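Local structure of DNA fragmentation factor 40 KDA subunit (Mus musculus, 1V0D) at residues A[155-168]-A[200-212]. The protein is a nuclease that, in apoptosis, cuts DNA into fragments and brings about chromatin condensation. Sequence-based numbering, arbitrary orientation.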
loop_
_atom_site.group_PDB
_atom_site.type_symbol
_atom_site.label_atom_id
_atom_site.label_comp_id
_atom_site.label_asym_id
_atom_site.label_seq_id
_atom_site.Cartn_x
_atom_site.Cartn_y
_atom_site.Cartn_z
ATOM N N LYS A 155 -20.048 -2.915 -8.795
ATOM C CA LYS A 155 -18.984 -2.951 -7.793
ATOM C C LYS A 155 -18.416 -4.371 -7.633
ATOM O O LYS A 155 -17.210 -4.592 -7.806
ATOM C CB LYS A 155 -19.498 -2.460 -6.440
ATOM C CG LYS A 155 -19.718 -0.958 -6.349
ATOM C CD LYS A 155 -20.144 -0.566 -4.945
ATOM C CE LYS A 155 -20.424 0.916 -4.843
ATOM N NZ LYS A 155 -21.063 1.247 -3.540
ATOM N N SER A 156 -19.281 -5.326 -7.292
ATOM C CA SER A 156 -18.855 -6.714 -7.128
ATOM C C SER A 156 -18.013 -7.097 -8.324
ATOM O O SER A 156 -16.973 -7.734 -8.191
ATOM C CB SER A 156 -20.060 -7.659 -7.059
ATOM O OG SER A 156 -20.758 -7.521 -5.835
ATOM N N GLY A 157 -18.478 -6.688 -9.497
ATOM C CA GLY A 157 -17.782 -7.007 -10.724
ATOM C C GLY A 157 -16.360 -6.519 -10.748
ATOM O O GLY A 157 -15.464 -7.240 -11.170
ATOM N N TYR A 158 -16.139 -5.292 -10.302
ATOM C CA TYR A 158 -14.791 -4.759 -10.310
ATOM C C TYR A 158 -13.926 -5.523 -9.318
ATOM O O TYR A 158 -12.839 -5.983 -9.672
ATOM C CB TYR A 158 -14.781 -3.271 -9.963
ATOM C CG TYR A 158 -13.376 -2.739 -9.795
ATOM C CD1 TYR A 158 -12.509 -2.636 -10.885
ATOM C CD2 TYR A 158 -12.883 -2.410 -8.531
ATOM C CE1 TYR A 158 -11.178 -2.223 -10.713
ATOM C CE2 TYR A 158 -11.559 -1.998 -8.352
ATOM C CZ TYR A 158 -10.718 -1.908 -9.440
ATOM O OH TYR A 158 -9.424 -1.510 -9.247
ATOM N N LEU A 159 -14.406 -5.657 -8.081
ATOM C CA LEU A 159 -13.665 -6.375 -7.047
ATOM C C LEU A 159 -13.371 -7.820 -7.457
ATOM O O LEU A 159 -12.323 -8.375 -7.126
ATOM C CB LEU A 159 -14.437 -6.330 -5.731
ATOM C CG LEU A 159 -13.835 -5.406 -4.668
ATOM C CD1 LEU A 159 -13.260 -4.147 -5.292
ATOM C CD2 LEU A 159 -14.900 -5.046 -3.663
ATOM N N ARG A 160 -14.297 -8.425 -8.190
ATOM C CA ARG A 160 -14.106 -9.785 -8.667
ATOM C C ARG A 160 -12.885 -9.751 -9.582
ATOM O O ARG A 160 -11.940 -10.527 -9.420
ATOM C CB ARG A 160 -15.339 -10.239 -9.445
ATOM C CG ARG A 160 -15.378 -11.714 -9.762
ATOM C CD ARG A 160 -16.695 -12.060 -10.420
ATOM N NE ARG A 160 -17.809 -11.418 -9.726
ATOM C CZ ARG A 160 -18.955 -11.067 -10.311
ATOM N NH1 ARG A 160 -19.141 -11.300 -11.609
ATOM N NH2 ARG A 160 -19.909 -10.467 -9.607
ATOM N N TYR A 161 -12.918 -8.834 -10.542
ATOM C CA TYR A 161 -11.829 -8.643 -11.499
ATOM C C TYR A 161 -10.504 -8.404 -10.765
ATOM O O TYR A 161 -9.464 -8.955 -11.116
ATOM C CB TYR A 161 -12.127 -7.422 -12.389
ATOM C CG TYR A 161 -10.937 -6.956 -13.193
ATOM C CD1 TYR A 161 -10.621 -7.554 -14.412
ATOM C CD2 TYR A 161 -10.092 -5.953 -12.704
ATOM C CE1 TYR A 161 -9.481 -7.171 -15.135
ATOM C CE2 TYR A 161 -8.945 -5.559 -13.414
ATOM C CZ TYR A 161 -8.646 -6.173 -14.632
ATOM O OH TYR A 161 -7.524 -5.792 -15.349
ATOM N N SER A 162 -10.557 -7.549 -9.755
ATOM C CA SER A 162 -9.381 -7.216 -8.984
ATOM C C SER A 162 -8.739 -8.460 -8.387
ATOM O O SER A 162 -7.526 -8.643 -8.482
ATOM C CB SER A 162 -9.759 -6.253 -7.871
ATOM O OG SER A 162 -8.655 -6.055 -7.015
ATOM N N CYS A 163 -9.558 -9.307 -7.769
ATOM C CA CYS A 163 -9.071 -10.528 -7.153
ATOM C C CYS A 163 -8.473 -11.441 -8.201
ATOM O O CYS A 163 -7.397 -11.998 -7.994
ATOM C CB CYS A 163 -10.203 -11.261 -6.433
ATOM S SG CYS A 163 -9.698 -12.821 -5.668
ATOM N N GLU A 164 -9.178 -11.601 -9.319
ATOM C CA GLU A 164 -8.705 -12.443 -10.421
ATOM C C GLU A 164 -7.322 -12.017 -10.889
ATOM O O GLU A 164 -6.525 -12.836 -11.338
ATOM C CB GLU A 164 -9.652 -12.350 -11.610
ATOM C CG GLU A 164 -11.004 -12.976 -11.390
ATOM C CD GLU A 164 -11.930 -12.735 -12.569
ATOM O OE1 GLU A 164 -11.432 -12.793 -13.725
ATOM O OE2 GLU A 164 -13.143 -12.498 -12.337
ATOM N N SER A 165 -7.048 -10.723 -10.780
ATOM C CA SER A 165 -5.778 -10.173 -11.203
ATOM C C SER A 165 -4.636 -10.599 -10.303
ATOM O O SER A 165 -3.568 -10.982 -10.786
ATOM C CB SER A 165 -5.871 -8.656 -11.246
ATOM O OG SER A 165 -6.914 -8.265 -12.124
ATOM N N ARG A 166 -4.848 -10.532 -8.993
ATOM C CA ARG A 166 -3.794 -10.919 -8.074
ATOM C C ARG A 166 -3.455 -12.367 -8.350
ATOM O O ARG A 166 -2.288 -12.737 -8.491
ATOM C CB ARG A 166 -4.254 -10.789 -6.629
ATOM C CG ARG A 166 -4.882 -9.464 -6.290
ATOM C CD ARG A 166 -5.153 -9.389 -4.802
ATOM N NE ARG A 166 -5.707 -8.101 -4.398
ATOM C CZ ARG A 166 -5.466 -7.549 -3.215
ATOM N NH1 ARG A 166 -4.684 -8.192 -2.353
ATOM N NH2 ARG A 166 -5.987 -6.360 -2.901
ATOM N N ILE A 167 -4.492 -13.185 -8.449
ATOM C CA ILE A 167 -4.307 -14.603 -8.673
ATOM C C ILE A 167 -3.713 -14.932 -10.027
ATOM O O ILE A 167 -2.921 -15.870 -10.148
ATOM C CB ILE A 167 -5.631 -15.339 -8.425
ATOM C CG1 ILE A 167 -5.870 -15.376 -6.916
ATOM C CG2 ILE A 167 -5.604 -16.744 -9.005
ATOM C CD1 ILE A 167 -7.235 -15.849 -6.532
ATOM N N ARG A 168 -4.070 -14.156 -11.041
ATOM C CA ARG A 168 -3.523 -14.379 -12.373
ATOM C C ARG A 168 -2.068 -13.954 -12.292
ATOM O O ARG A 168 -1.210 -14.478 -13.003
ATOM C CB ARG A 168 -4.253 -13.522 -13.388
ATOM C CG ARG A 168 -4.505 -14.222 -14.692
ATOM C CD ARG A 168 -5.708 -13.603 -15.356
ATOM N NE ARG A 168 -6.068 -14.270 -16.599
ATOM C CZ ARG A 168 -7.250 -14.123 -17.182
ATOM N NH1 ARG A 168 -8.161 -13.334 -16.618
ATOM N NH2 ARG A 168 -7.526 -14.761 -18.316
ATOM N N LEU A 200 -7.769 -23.113 -13.125
ATOM C CA LEU A 200 -7.974 -21.739 -12.709
ATOM C C LEU A 200 -9.066 -21.101 -13.554
ATOM O O LEU A 200 -9.932 -20.402 -13.031
ATOM C CB LEU A 200 -6.686 -20.926 -12.833
ATOM C CG LEU A 200 -5.824 -20.908 -11.574
ATOM C CD1 LEU A 200 -4.659 -19.954 -11.755
ATOM C CD2 LEU A 200 -6.681 -20.477 -10.400
ATOM N N LYS A 201 -9.025 -21.331 -14.862
ATOM C CA LYS A 201 -10.046 -20.771 -15.736
ATOM C C LYS A 201 -11.375 -21.432 -15.364
ATOM O O LYS A 201 -12.421 -20.781 -15.304
ATOM C CB LYS A 201 -9.715 -21.059 -17.202
ATOM C CG LYS A 201 -8.431 -20.416 -17.719
ATOM C CD LYS A 201 -8.037 -21.011 -19.072
ATOM C CE LYS A 201 -6.780 -20.347 -19.649
ATOM N NZ LYS A 201 -5.983 -21.235 -20.584
ATOM N N SER A 202 -11.313 -22.731 -15.095
ATOM C CA SER A 202 -12.493 -23.510 -14.733
ATOM C C SER A 202 -13.198 -22.949 -13.506
ATOM O O SER A 202 -14.383 -23.204 -13.287
ATOM C CB SER A 202 -12.103 -24.957 -14.430
ATOM O OG SER A 202 -11.755 -25.109 -13.057
ATOM N N VAL A 203 -12.465 -22.194 -12.700
ATOM C CA VAL A 203 -13.025 -21.638 -11.481
ATOM C C VAL A 203 -13.010 -20.109 -11.533
ATOM O O VAL A 203 -13.314 -19.430 -10.556
ATOM C CB VAL A 203 -12.218 -22.172 -10.262
ATOM C CG1 VAL A 203 -10.960 -21.344 -10.045
ATOM C CG2 VAL A 203 -13.084 -22.203 -9.038
ATOM N N GLN A 204 -12.649 -19.573 -12.693
ATOM C CA GLN A 204 -12.591 -18.129 -12.896
ATOM C C GLN A 204 -11.635 -17.423 -11.949
ATOM O O GLN A 204 -12.001 -16.452 -11.279
ATOM C CB GLN A 204 -13.983 -17.532 -12.760
ATOM C CG GLN A 204 -14.974 -18.223 -13.642
ATOM C CD GLN A 204 -16.364 -18.169 -13.069
ATOM O OE1 GLN A 204 -17.027 -17.126 -13.109
ATOM N NE2 GLN A 204 -16.816 -19.295 -12.510
ATOM N N TYR A 205 -10.408 -17.930 -11.901
ATOM C CA TYR A 205 -9.357 -17.359 -11.085
ATOM C C TYR A 205 -9.771 -17.000 -9.654
ATOM O O TYR A 205 -9.198 -16.091 -9.050
ATOM C CB TYR A 205 -8.790 -16.131 -11.807
ATOM C CG TYR A 205 -8.327 -16.456 -13.211
ATOM C CD1 TYR A 205 -9.247 -16.646 -14.248
ATOM C CD2 TYR A 205 -6.976 -16.683 -13.482
ATOM C CE1 TYR A 205 -8.834 -17.066 -15.522
ATOM C CE2 TYR A 205 -6.548 -17.103 -14.749
ATOM C CZ TYR A 205 -7.481 -17.297 -15.762
ATOM O OH TYR A 205 -7.056 -17.749 -16.998
ATOM N N ASN A 206 -10.758 -17.707 -9.109
ATOM C CA ASN A 206 -11.205 -17.444 -7.745
ATOM C C ASN A 206 -11.570 -15.998 -7.452
ATOM O O ASN A 206 -11.532 -15.577 -6.296
ATOM C CB ASN A 206 -10.130 -17.884 -6.753
ATOM C CG ASN A 206 -10.014 -19.389 -6.657
ATOM O OD1 ASN A 206 -8.919 -19.933 -6.505
ATOM N ND2 ASN A 206 -11.152 -20.076 -6.742
ATOM N N GLY A 207 -11.925 -15.238 -8.485
ATOM C CA GLY A 207 -12.305 -13.844 -8.281
ATOM C C GLY A 207 -13.473 -13.777 -7.316
ATOM O O GLY A 207 -13.792 -12.738 -6.735
ATOM N N SER A 208 -14.117 -14.923 -7.158
ATOM C CA SER A 208 -15.249 -15.078 -6.264
ATOM C C SER A 208 -14.893 -14.657 -4.834
ATOM O O SER A 208 -15.739 -14.190 -4.075
ATOM C CB SER A 208 -15.689 -16.537 -6.301
ATOM O OG SER A 208 -16.447 -16.850 -5.159
ATOM N N TYR A 209 -13.626 -14.810 -4.471
ATOM C CA TYR A 209 -13.190 -14.444 -3.133
ATOM C C TYR A 209 -13.531 -13.015 -2.724
ATOM O O TYR A 209 -13.802 -12.767 -1.556
ATOM C CB TYR A 209 -11.674 -14.638 -2.976
ATOM C CG TYR A 209 -11.209 -16.075 -2.926
ATOM C CD1 TYR A 209 -12.063 -17.097 -2.518
ATOM C CD2 TYR A 209 -9.893 -16.412 -3.248
ATOM C CE1 TYR A 209 -11.615 -18.420 -2.433
ATOM C CE2 TYR A 209 -9.439 -17.731 -3.163
ATOM C CZ TYR A 209 -10.304 -18.723 -2.758
ATOM O OH TYR A 209 -9.862 -20.018 -2.674
ATOM N N PHE A 210 -13.515 -12.074 -3.668
ATOM C CA PHE A 210 -13.786 -10.673 -3.326
ATOM C C PHE A 210 -15.191 -10.166 -3.541
ATOM O O PHE A 210 -15.518 -9.080 -3.069
ATOM C CB PHE A 210 -12.849 -9.725 -4.081
ATOM C CG PHE A 210 -11.445 -9.697 -3.556
ATOM C CD1 PHE A 210 -11.051 -10.530 -2.512
ATOM C CD2 PHE A 210 -10.502 -8.851 -4.129
ATOM C CE1 PHE A 210 -9.740 -10.520 -2.055
ATOM C CE2 PHE A 210 -9.189 -8.834 -3.679
ATOM C CZ PHE A 210 -8.808 -9.671 -2.641
ATOM N N ASP A 211 -16.036 -10.914 -4.241
ATOM C CA ASP A 211 -17.371 -10.392 -4.476
ATOM C C ASP A 211 -18.490 -10.931 -3.593
ATOM O O ASP A 211 -18.757 -12.135 -3.549
ATOM C CB ASP A 211 -17.707 -10.495 -5.979
ATOM C CG ASP A 211 -18.849 -11.441 -6.287
ATOM O OD1 ASP A 211 -18.574 -12.623 -6.574
ATOM O OD2 ASP A 211 -20.019 -10.997 -6.260
ATOM N N ARG A 212 -19.110 -10.016 -2.849
ATOM C CA ARG A 212 -20.219 -10.365 -1.982
ATOM C C ARG A 212 -21.273 -10.928 -2.917
ATOM O O ARG A 212 -21.093 -10.936 -4.134
ATOM C CB ARG A 212 -20.735 -9.117 -1.256
ATOM C CG ARG A 212 -21.037 -7.913 -2.155
ATOM C CD ARG A 212 -21.409 -6.663 -1.327
ATOM N NE ARG A 212 -21.864 -5.545 -2.160
ATOM C CZ ARG A 212 -22.108 -4.312 -1.713
ATOM N NH1 ARG A 212 -21.942 -4.010 -0.428
ATOM N NH2 ARG A 212 -22.535 -3.377 -2.551
#
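Where a Schellman motif, with Gln-204 at positive phi, ends helix 186-202, Tyr-205 meets Arg-168 and the chain runs back along helix 155-175, a worked example of how a helix exit can pack lengthwise on an earlier helix. The guanidinium of Arg-168 lies flat on one face of the Tyr-205 ring, planes 22° apart, in a cation-pi stack with CZ 3.9 Å from the ring centroid; CD adds a CH-pi contact over the same face. A leucine in place of Tyr-205 would probably leave this guanidinium without its aromatic platform and free to swing. Ile-167 packs on Leu-200 and brings CD1 to 3.5 Å from Asn-206 CB. Gly-207 CA lies 3.5 Å from Arg-160 O, where the loop comes close to the helix backbone. With SG anti to the backbone N (chi1 179°), Cys-163 holds its sulfur over the Phe-210 ring face, 4.1 Å from the centroid. The edge of that ring, at CE2 3.6 Å from Arg-166 NE, meets the guanidinium face, planes 83° apart; Arg-166 NH1 bonds to Trp-259 O. Leu-159 packs against Phe-210 CB, and Arg-160 NH2 forms a salt bridge with Asp-211 OD2 through a weak hydrogen bond of 3.4 Å. Such helix-to-loop packing joins helix 155-175 to the Schellman-capped helix end and the later 3-10 turn 207-209 within the DNA fragmentation factor 40 kDa family region, of the His-Me finger clan.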